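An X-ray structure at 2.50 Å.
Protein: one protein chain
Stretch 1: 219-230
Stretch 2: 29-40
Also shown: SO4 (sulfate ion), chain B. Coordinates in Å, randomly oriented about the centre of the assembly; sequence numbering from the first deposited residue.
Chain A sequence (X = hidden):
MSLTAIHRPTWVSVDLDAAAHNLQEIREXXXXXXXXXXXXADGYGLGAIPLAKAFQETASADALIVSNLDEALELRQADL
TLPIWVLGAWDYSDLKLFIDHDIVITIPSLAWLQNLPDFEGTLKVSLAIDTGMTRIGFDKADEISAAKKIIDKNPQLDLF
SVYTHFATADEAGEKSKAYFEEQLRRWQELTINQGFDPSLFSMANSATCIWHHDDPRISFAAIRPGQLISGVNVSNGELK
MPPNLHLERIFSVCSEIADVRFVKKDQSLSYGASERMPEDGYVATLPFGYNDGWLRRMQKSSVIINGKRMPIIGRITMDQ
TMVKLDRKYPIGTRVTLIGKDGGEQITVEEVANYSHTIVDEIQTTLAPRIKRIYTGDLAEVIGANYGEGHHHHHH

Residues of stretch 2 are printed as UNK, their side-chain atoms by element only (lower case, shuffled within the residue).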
ATOM      1  N   SER A 219      14.988  33.485  25.330  1.00 41.44           N
ATOM      2  CA  SER A 219      16.088  34.144  24.613  1.00 41.95           C
ATOM      3  C   SER A 219      16.125  33.722  23.129  1.00 42.00           C
ATOM      4  O   SER A 219      16.132  32.544  22.787  1.00 41.29           O
ATOM      5  CB  SER A 219      17.437  33.805  25.245  1.00 42.20           C
ATOM      6  OG  SER A 219      18.496  34.336  24.457  1.00 42.81           O
ATOM      7  N   PHE A 220      16.151  34.716  22.265  1.00 42.43           N
ATOM      8  CA  PHE A 220      16.302  34.496  20.856  1.00 42.56           C
ATOM      9  C   PHE A 220      17.709  34.851  20.426  1.00 42.16           C
ATOM     10  O   PHE A 220      17.989  35.100  19.254  1.00 42.53           O
ATOM     11  CB  PHE A 220      15.212  35.268  20.149  1.00 42.77           C
ATOM     12  CG  PHE A 220      13.851  34.764  20.512  1.00 43.15           C
ATOM     13  CD1 PHE A 220      13.394  33.557  19.983  1.00 43.24           C
ATOM     14  CD2 PHE A 220      13.076  35.426  21.447  1.00 43.67           C
ATOM     15  CE1 PHE A 220      12.163  33.040  20.335  1.00 43.75           C
ATOM     16  CE2 PHE A 220      11.834  34.928  21.808  1.00 44.53           C
ATOM     17  CZ  PHE A 220      11.372  33.722  21.242  1.00 46.02           C
ATOM     18  N   ALA A 221      18.620  34.795  21.387  1.00 41.65           N
ATOM     19  CA  ALA A 221      20.009  35.114  21.096  1.00 41.48           C
ATOM     20  C   ALA A 221      20.451  34.333  19.827  1.00 40.71           C
ATOM     21  O   ALA A 221      20.858  34.941  18.828  1.00 41.50           O
ATOM     22  CB  ALA A 221      20.897  34.792  22.307  1.00 40.37           C
ATOM     23  N   ALA A 222      20.330  33.002  19.891  1.00 39.40           N
ATOM     24  CA  ALA A 222      20.601  32.103  18.761  1.00 37.83           C
ATOM     25  C   ALA A 222      19.417  31.165  18.575  1.00 37.01           C
ATOM     26  O   ALA A 222      19.192  30.233  19.387  1.00 35.75           O
ATOM     27  CB  ALA A 222      21.853  31.292  18.993  1.00 37.69           C
ATOM     28  N   ILE A 223      18.667  31.430  17.507  1.00 36.17           N
ATOM     29  CA  ILE A 223      17.567  30.574  17.107  1.00 35.69           C
ATOM     30  C   ILE A 223      18.031  29.423  16.189  1.00 35.28           C
ATOM     31  O   ILE A 223      19.077  29.505  15.554  1.00 34.93           O
ATOM     32  CB  ILE A 223      16.430  31.380  16.479  1.00 35.55           C
ATOM     33  CG1 ILE A 223      16.820  32.018  15.146  1.00 35.05           C
ATOM     34  CG2 ILE A 223      15.943  32.445  17.463  1.00 35.98           C
ATOM     35  CD1 ILE A 223      15.586  32.648  14.388  1.00 30.43           C
ATOM     36  N   ARG A 224      17.246  28.344  16.190  1.00 34.32           N
ATOM     37  CA  ARG A 224      17.569  27.078  15.519  1.00 32.86           C
ATOM     38  C   ARG A 224      16.442  26.601  14.622  1.00 31.91           C
ATOM     39  O   ARG A 224      15.879  25.554  14.848  1.00 31.86           O
ATOM     40  CB  ARG A 224      17.834  26.022  16.571  1.00 32.13           C
ATOM     41  CG  ARG A 224      19.178  26.165  17.180  1.00 33.46           C
ATOM     42  CD  ARG A 224      19.454  24.963  18.069  1.00 36.79           C
ATOM     43  NE  ARG A 224      19.066  25.421  19.378  1.00 42.42           N
ATOM     44  CZ  ARG A 224      18.284  24.816  20.249  1.00 41.18           C
ATOM     45  NH1 ARG A 224      17.815  23.599  20.101  1.00 38.05           N
ATOM     46  NH2 ARG A 224      18.041  25.479  21.342  1.00 45.88           N
ATOM     47  N   PRO A 225      16.082  27.382  13.609  1.00 31.70           N
ATOM     48  CA  PRO A 225      14.991  26.978  12.728  1.00 31.91           C
ATOM     49  C   PRO A 225      15.345  25.765  11.879  1.00 31.81           C
ATOM     50  O   PRO A 225      16.378  25.752  11.245  1.00 32.58           O
ATOM     51  CB  PRO A 225      14.796  28.195  11.851  1.00 31.53           C
ATOM     52  CG  PRO A 225      16.039  28.915  11.937  1.00 31.01           C
ATOM     53  CD  PRO A 225      16.570  28.714  13.263  1.00 31.45           C
ATOM     54  N   GLY A 226      14.505  24.741  11.947  1.00 31.57           N
ATOM     55  CA  GLY A 226      14.658  23.501  11.153  1.00 30.69           C
ATOM     56  C   GLY A 226      13.491  23.334  10.203  1.00 29.64           C
ATOM     57  O   GLY A 226      13.467  23.932   9.152  1.00 29.74           O
ATOM     58  N   GLN A 227      12.492  22.575  10.599  1.00 29.47           N
ATOM     59  CA  GLN A 227      11.422  22.229   9.693  1.00 29.89           C
ATOM     60  C   GLN A 227      10.753  23.402   9.059  1.00 29.66           C
ATOM     61  O   GLN A 227      10.151  23.256   7.976  1.00 30.34           O
ATOM     62  CB  GLN A 227      10.309  21.531  10.393  1.00 30.74           C
ATOM     63  CG  GLN A 227      10.566  20.200  10.864  1.00 33.60           C
ATOM     64  CD  GLN A 227       9.254  19.495  11.177  1.00 37.87           C
ATOM     65  OE1 GLN A 227       9.072  18.975  12.275  1.00 39.58           O
ATOM     66  NE2 GLN A 227       8.338  19.462  10.197  1.00 37.88           N
ATOM     67  N   LEU A 228      10.777  24.545   9.719  1.00 28.60           N
ATOM     68  CA  LEU A 228      10.060  25.687   9.192  1.00 28.54           C
ATOM     69  C   LEU A 228      10.764  26.275   7.986  1.00 28.45           C
ATOM     70  O   LEU A 228      10.210  27.176   7.311  1.00 27.66           O
ATOM     71  CB  LEU A 228       9.899  26.790  10.256  1.00 29.50           C
ATOM     72  CG  LEU A 228      11.100  27.693  10.608  1.00 29.56           C
ATOM     73  CD1 LEU A 228      11.426  28.706   9.552  1.00 29.32           C
ATOM     74  CD2 LEU A 228      10.775  28.421  11.917  1.00 31.60           C
ATOM     75  N   ILE A 229      12.002  25.854   7.751  1.00 28.18           N
ATOM     76  CA  ILE A 229      12.731  26.379   6.609  1.00 28.93           C
ATOM     77  C   ILE A 229      11.990  26.102   5.304  1.00 29.60           C
ATOM     78  O   ILE A 229      12.007  26.908   4.399  1.00 30.46           O
ATOM     79  CB  ILE A 229      14.110  25.767   6.498  1.00 29.02           C
ATOM     80  CG1 ILE A 229      15.012  26.291   7.648  1.00 30.98           C
ATOM     81  CG2 ILE A 229      14.654  26.105   5.164  1.00 26.78           C
ATOM     82  CD1 ILE A 229      16.389  25.561   7.824  1.00 28.77           C
ATOM     83  N   SER A 230      11.336  24.952   5.224  1.00 29.62           N
ATOM     84  CA  SER A 230      10.663  24.544   4.009  1.00 29.32           C
ATOM     85  C   SER A 230       9.360  25.269   3.797  1.00 29.97           C
ATOM     86  O   SER A 230       8.783  25.204   2.701  1.00 28.98           O
ATOM     87  CB  SER A 230      10.392  23.060   4.040  1.00 29.03           C
ATOM     88  OG  SER A 230       9.316  22.733   4.894  1.00 28.13           O
ATOM     89  N   UNK A  29      11.280  38.193  13.082  1.00 48.04           N
ATOM     90  CA  UNK A  29      10.102  37.884  13.871  1.00 46.02           C
ATOM     91  C   UNK A  29      10.490  37.697  15.324  1.00 45.94           C
ATOM     92  O   UNK A  29       9.674  37.917  16.234  1.00 45.72           O
ATOM     93  c   UNK A  29       5.997  35.812  14.499  1.00 36.02           C
ATOM     94  c   UNK A  29       4.609  36.053  14.526  1.00 37.04           C
ATOM     95  c   UNK A  29       4.971  37.899  13.001  1.00 36.18           C
ATOM     96  n   UNK A  29       6.742  34.862  15.150  1.00 36.51           N
ATOM     97  c   UNK A  29       8.072  35.042  14.827  1.00 37.55           C
ATOM     98  c   UNK A  29       6.884  36.606  13.746  1.00 36.99           C
ATOM     99  c   UNK A  29       6.365  37.672  12.990  1.00 37.80           C
ATOM    100  c   UNK A  29       9.493  36.596  13.338  1.00 45.05           C
ATOM    101  c   UNK A  29       8.209  36.105  13.978  1.00 41.20           C
ATOM    102  c   UNK A  29       4.121  37.095  13.770  1.00 36.01           C
ATOM    103  N   UNK A  30      11.718  37.252  15.533  1.00 45.46           N
ATOM    104  CA  UNK A  30      12.193  36.899  16.866  1.00 45.18           C
ATOM    105  C   UNK A  30      13.287  37.873  17.346  1.00 46.25           C
ATOM    106  O   UNK A  30      13.837  37.714  18.432  1.00 46.28           O
ATOM    107  c   UNK A  30      12.705  35.421  16.894  1.00 44.61           C
ATOM    108  c   UNK A  30      11.663  34.472  16.293  1.00 42.81           C
ATOM    109  o   UNK A  30      13.941  35.298  16.174  1.00 41.65           O
ATOM    110  N   UNK A  31      13.588  38.882  16.531  1.00 47.57           N
ATOM    111  CA  UNK A  31      14.726  39.760  16.753  1.00 48.88           C
ATOM    112  C   UNK A  31      15.964  38.974  17.166  1.00 49.03           C
ATOM    113  O   UNK A  31      16.538  39.192  18.221  1.00 49.93           O
ATOM    114  c   UNK A  31      12.628  42.343  16.586  1.00 56.91           C
ATOM    115  c   UNK A  31      12.376  43.838  16.103  1.00 59.95           C
ATOM    116  c   UNK A  31      14.039  42.204  17.202  1.00 52.42           C
ATOM    117  n   UNK A  31      11.357  44.020  14.989  1.00 61.31           N
ATOM    118  c   UNK A  31      14.354  40.831  17.799  1.00 49.74           C
ATOM    119  N   UNK A  32      16.391  38.052  16.323  1.00 49.34           N
ATOM    120  CA  UNK A  32      17.453  37.136  16.683  1.00 48.92           C
ATOM    121  C   UNK A  32      18.781  37.695  16.237  1.00 49.46           C
ATOM    122  O   UNK A  32      18.846  38.447  15.266  1.00 49.58           O
ATOM    123  c   UNK A  32      17.210  35.826  16.042  1.00 49.06           C
ATOM    124  N   UNK A  33      19.847  37.317  16.938  1.00 49.66           N
ATOM    125  CA  UNK A  33      21.175  37.834  16.611  1.00 50.36           C
ATOM    126  C   UNK A  33      21.845  36.850  15.677  1.00 49.55           C
ATOM    127  O   UNK A  33      22.197  37.189  14.560  1.00 49.62           O
ATOM    128  c   UNK A  33      22.021  38.094  17.890  1.00 51.12           C
ATOM    129  c   UNK A  33      21.142  40.606  17.758  1.00 59.46           C
ATOM    130  c   UNK A  33      21.007  41.986  18.477  1.00 61.87           C
ATOM    131  n   UNK A  33      20.192  41.919  19.750  1.00 62.50           N
ATOM    132  c   UNK A  33      21.578  39.394  18.711  1.00 54.45           C
ATOM    133  N   UNK A  34      21.962  35.618  16.148  1.00 47.97           N
ATOM    134  CA  UNK A  34      22.498  34.537  15.389  1.00 46.68           C
ATOM    135  C   UNK A  34      21.357  33.626  14.882  1.00 44.41           C
ATOM    136  O   UNK A  34      20.368  33.442  15.560  1.00 44.36           O
ATOM    137  c   UNK A  34      24.623  34.580  16.835  1.00 50.73           C
ATOM    138  c   UNK A  34      25.912  34.201  16.091  1.00 55.47           C
ATOM    139  n   UNK A  34      27.863  35.367  15.028  1.00 59.23           N
ATOM    140  c   UNK A  34      23.425  33.764  16.307  1.00 47.66           C
ATOM    141  c   UNK A  34      27.101  35.171  16.333  1.00 58.04           C
ATOM    142  N   UNK A  35      21.478  33.089  13.667  1.00 41.78           N
ATOM    143  CA  UNK A  35      20.556  32.054  13.160  1.00 38.77           C
ATOM    144  C   UNK A  35      21.364  30.826  12.777  1.00 37.12           C
ATOM    145  O   UNK A  35      22.265  30.936  11.962  1.00 36.13           O
ATOM    146  c   UNK A  35      19.751  32.530  11.967  1.00 38.23           C
ATOM    147  c   UNK A  35      18.969  31.372  11.340  1.00 36.16           C
ATOM    148  c   UNK A  35      18.828  33.602  12.394  1.00 36.26           C
ATOM    149  N   UNK A  36      21.063  29.706  13.437  1.00 35.80           N
ATOM    150  CA  UNK A  36      21.606  28.391  13.166  1.00 35.95           C
ATOM    151  C   UNK A  36      20.573  27.559  12.393  1.00 35.52           C
ATOM    152  O   UNK A  36      19.541  27.167  12.956  1.00 35.56           O
ATOM    153  o   UNK A  36      25.378  30.190  18.067  1.00 42.98           O
ATOM    154  c   UNK A  36      24.511  29.581  17.204  1.00 39.22           C
ATOM    155  c   UNK A  36      22.809  28.341  15.426  1.00 38.20           C
ATOM    156  c   UNK A  36      24.400  30.065  15.928  1.00 40.20           C
ATOM    157  c   UNK A  36      21.880  27.653  14.468  1.00 36.25           C
ATOM    158  c   UNK A  36      22.953  27.874  16.722  1.00 38.29           C
ATOM    159  c   UNK A  36      23.798  28.483  17.604  1.00 38.59           C
ATOM    160  c   UNK A  36      23.556  29.457  15.048  1.00 40.36           C
ATOM    161  N   UNK A  37      20.858  27.277  11.122  1.00 34.52           N
ATOM    162  CA  UNK A  37      19.912  26.592  10.222  1.00 33.35           C
ATOM    163  C   UNK A  37      20.022  25.120  10.476  1.00 32.26           C
ATOM    164  O   UNK A  37      21.118  24.577  10.381  1.00 32.47           O
ATOM    165  c   UNK A  37      20.257  26.887   8.805  1.00 33.06           C
ATOM    166  N   UNK A  38      18.917  24.487  10.877  1.00 31.32           N
ATOM    167  CA  UNK A  38      18.927  23.070  11.140  1.00 30.48           C
ATOM    168  C   UNK A  38      18.538  22.362   9.829  1.00 30.93           C
ATOM    169  O   UNK A  38      17.508  22.623   9.248  1.00 30.36           O
ATOM    170  c   UNK A  38      17.990  22.675  12.329  1.00 31.09           C
ATOM    171  c   UNK A  38      18.056  21.176  12.602  1.00 28.61           C
ATOM    172  c   UNK A  38      18.350  23.423  13.621  1.00 29.06           C
ATOM    173  N   UNK A  39      19.390  21.448   9.403  1.00 30.81           N
ATOM    174  CA  UNK A  39      19.233  20.734   8.186  1.00 30.93           C
ATOM    175  C   UNK A  39      19.319  19.251   8.471  1.00 31.57           C
ATOM    176  O   UNK A  39      20.363  18.639   8.298  1.00 34.43           O
ATOM    177  c   UNK A  39      20.377  21.117   7.270  1.00 30.88           C
ATOM    178  c   UNK A  39      20.265  22.534   6.717  1.00 32.60           C
ATOM    179  c   UNK A  39      18.885  22.776   6.020  1.00 34.10           C
ATOM    180  c   UNK A  39      21.399  22.717   5.756  1.00 34.26           C
ATOM    181  N   UNK A  40      18.243  18.634   8.912  1.00 30.79           N
ATOM    182  CA  UNK A  40      18.297  17.211   9.143  1.00 29.56           C
ATOM    183  C   UNK A  40      17.697  16.500   7.942  1.00 28.02           C
ATOM    184  O   UNK A  40      16.924  17.090   7.177  1.00 26.40           O
ATOM    185  c   UNK A  40      17.050  17.296  12.756  1.00 37.95           C
ATOM    186  c   UNK A  40      17.985  17.629  11.635  1.00 33.16           C
ATOM    187  c   UNK A  40      17.475  17.827  14.121  1.00 39.96           C
ATOM    188  n   UNK A  40      16.393  17.392  15.062  1.00 40.85           N
ATOM    189  c   UNK A  40      17.541  16.867  10.398  1.00 30.23           C
TER
HETATM  190  S   SO4 B 395      12.766  21.972  14.616  1.00 39.45           S
HETATM  191  O1  SO4 B 395      12.198  21.193  13.545  1.00 43.49           O
HETATM  192  O2  SO4 B 395      12.038  21.854  15.852  1.00 40.84           O
HETATM  193  O3  SO4 B 395      14.054  21.431  14.934  1.00 39.22           O
HETATM  194  O4  SO4 B 395      12.707  23.333  14.106  1.00 38.50           O

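Position 29 carries one carbon and then fused five- and six-membered rings holding eight carbons and one nitrogen, and it makes no contact with stretch 1. An indole is the one side chain so built: Trp29. Its ring nitrogen is hydrogen-bonded elsewhere in the structure, and this contact sets no demand on it. At position 30 one carbon bears an oxygen and a carbon. Its CB lies 3.7 Å from Phe220 CD1, and its backbone O is 3.3 Å from Phe220 CB. This is Thr30, a small branched residue that can pack on a ring while OG1 is satisfied elsewhere.

Position 31 has four carbons in a row ending in nitrogen. It is the first residue to leave the preceding helix, with a positive phi, and its chain leads away from stretch 1. This is Lys31, its amino group free to stay exposed. Position 32 has a single side-chain carbon, CB, which points toward stretch 1 and meets Ile223 CG2 at 3.9 Å, while its CA makes a CA-H...O contact of 3.3 Å with Phe220 O. A methyl fits the close approach: Ala32.

Positions 33 and 34 each show four carbons in a row and a terminal nitrogen, with ends that lead away from stretch 1. The backbone does the bonding: N of 33 and N of 34 both donate to Ala221 O, at 3.2 and 3.0 Å. These are Lys33 and Lys34, as suits charged groups that reach solvent.

Position 35 has one carbon carrying two more, on the face of the sheet that holds Ile223. One outer carbon lies 3.8 Å from Ile223 CG1, the other 3.9 Å from Pro225 CG. A beta-branched side chain suits both the strand and this buried face: Val35. Position 36 has one carbon and a six-carbon ring bearing an oxygen. Ala222 CB sits over one face of the ring, 3.6 Å from the ring carbon that bears the oxygen, in a CH-pi contact that a flat aromatic surface can offer to a methyl. This is Tyr36.

The single carbon at position 37, CB, points away from stretch 1, yet lies 4.2 Å from Ile229 CD1; so small a group is Ala37. Position 38, another carbon carrying two, points toward stretch 1, with an outer carbon 3.5 Å from Arg224 O. This buried place suits a compact apolar group, Val38. Position 39 has four carbons forked at the second; it starts away, but one terminal carbon returns to 4.2 Å from Ile229 CD1, a reach that suits Leu39. Position 40, four carbons and a final nitrogen in extended form, touches nothing on stretch 1; Lys40 meets no demand here.

The contact is a parallel pairing of strands. Ile223 N donates to Lys34 O at 3.3 Å, Tyr36 N to Ile223 O at 2.9 Å and Val38 N to Pro225 O at 2.9 Å, so the ladder continues past proline through its carbonyl. Side chains pack on both faces: Ile223 with Val35 on one; on the other Ala222 lies against Lys34 and over the Tyr36 ring. The stretches bury 702 Å² between them, both sides summed.

Stretch 2 29-40: WTKAKKVYAVLK
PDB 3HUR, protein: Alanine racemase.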